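Local coordinates for protein fungal protease inhibitor-1 (Antheraea mylitta, PDB 3BT4) that inhibits trypsin, chymotrypsin and proteases of the fungi Aspergillus oryzae and Rhizopus oryzae, acting as a serine protease inhibitor, at residues S16-A19 with R20-R24. Sequence-based numbering, arbitrary orientation.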
# COMPACT_ATOMS: atom_id res chain seq x y z
N SER A 16 5.87 10.35 11.38
CA SER A 16 7.28 10.33 11.02
C SER A 16 7.49 9.94 9.56
O SER A 16 8.08 8.89 9.28
CB SER A 16 8.04 9.37 11.93
OG SER A 16 7.75 9.63 13.30
N PRO A 17 7.04 10.81 8.62
CA PRO A 17 6.96 10.42 7.21
C PRO A 17 8.35 10.35 6.60
O PRO A 17 9.22 11.15 6.96
CB PRO A 17 6.15 11.55 6.58
CG PRO A 17 6.47 12.76 7.42
CD PRO A 17 6.63 12.21 8.83
N ILE A 18 8.56 9.39 5.72
CA ILE A 18 9.80 9.34 4.96
C ILE A 18 9.70 10.38 3.83
O ILE A 18 8.60 10.72 3.39
CB ILE A 18 10.06 7.94 4.34
CG1 ILE A 18 9.04 7.65 3.24
CG2 ILE A 18 10.07 6.87 5.42
CD1 ILE A 18 9.32 6.47 2.43
N ALA A 19 10.85 10.85 3.37
CA ALA A 19 10.94 11.75 2.24
C ALA A 19 10.97 10.97 0.93
O ALA A 19 11.39 9.82 0.89
CB ALA A 19 12.17 12.66 2.36
N ARG A 20 10.50 11.61 -0.13
CA ARG A 20 10.56 11.05 -1.47
C ARG A 20 12.01 10.75 -1.87
O ARG A 20 12.31 9.72 -2.46
CB ARG A 20 9.92 12.02 -2.47
CG ARG A 20 9.95 11.54 -3.89
CD ARG A 20 9.13 12.39 -4.80
NE ARG A 20 9.67 13.73 -4.94
CZ ARG A 20 9.43 14.53 -5.98
NH1 ARG A 20 8.66 14.14 -6.96
NH2 ARG A 20 9.97 15.74 -6.01
N ALA A 21 12.87 11.69 -1.50
CA ALA A 21 14.32 11.66 -1.69
C ALA A 21 15.05 10.47 -1.05
O ALA A 21 16.23 10.27 -1.33
CB ALA A 21 14.92 13.00 -1.12
N SER A 22 14.37 9.72 -0.20
CA SER A 22 14.98 8.61 0.55
C SER A 22 14.78 7.21 -0.05
O SER A 22 15.48 6.28 0.34
CB SER A 22 14.51 8.60 2.01
OG SER A 22 13.16 8.15 2.15
N CYS A 23 13.83 7.06 -0.97
CA CYS A 23 13.58 5.78 -1.65
C CYS A 23 14.67 5.47 -2.66
O CYS A 23 15.07 6.35 -3.43
CB CYS A 23 12.24 5.80 -2.37
SG CYS A 23 10.84 6.06 -1.26
N ARG A 24 15.13 4.22 -2.65
CA ARG A 24 16.23 3.79 -3.52
C ARG A 24 15.74 2.72 -4.45
O ARG A 24 15.32 1.66 -4.01
CB ARG A 24 17.41 3.27 -2.70
CG ARG A 24 18.07 4.29 -1.79
CD ARG A 24 18.75 5.36 -2.61
NE ARG A 24 19.29 6.42 -1.77
CZ ARG A 24 18.70 7.59 -1.55
NH1 ARG A 24 17.53 7.86 -2.12
NH2 ARG A 24 19.28 8.50 -0.79
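Ala19 and Ser22 meet through one carbonyl oxygen that takes two hydrogen bonds from the same residue. The backbone bond, Ser22 N to Ala19 O, spans 3.2 Å and is fairly straight at the hydrogen, 158°, but the amide sits well above the carbonyl plane. The hydroxyl bond is shorter: Ser22 OG lies 2.7 Å from Ala19 O, and this donor is tilted only 18° from that plane. The torsion explains the reach, since chi1 of 74° places OG between the Ser22 backbone N and carbonyl carbon, directed back toward the Ala19 carbonyl. Two donors thus hold that carbonyl, and the hydroxyl bond also fixes the rotation of the serine side chain.

Van der Waals contacts are looser. Ile18 CB stands 3.8 Å from the hydroxyl oxygen Ser22 OG, while the apolar contact is made by the far end of the chain, where Ile18 CD1 comes to 4.0 Å from Cys23 SG. That sulfur is disulfide-bonded to Cys43 in strand 40-47, and Ile18 itself touches Pro41 and Cys43, so the ethyl branch packs beside the cross-link.

Farther along, Arg24 curls back to the C-terminal side of the turn. Arg24 NH1 donates to Ala21 O at 2.8 Å, with the acceptor close to the guanidinium plane, and to Cys23 O at 3.2 Å.

The i to i+3 bond from Ser22 N to Ala19 O, followed by a weak one from Cys23 N to Arg20 O (3.4 Å), marks a short 3-10 turn at 20-22, tied through the following Cys23 to Cys43 of strand 40-47 in this disulfide-rich inhibitor.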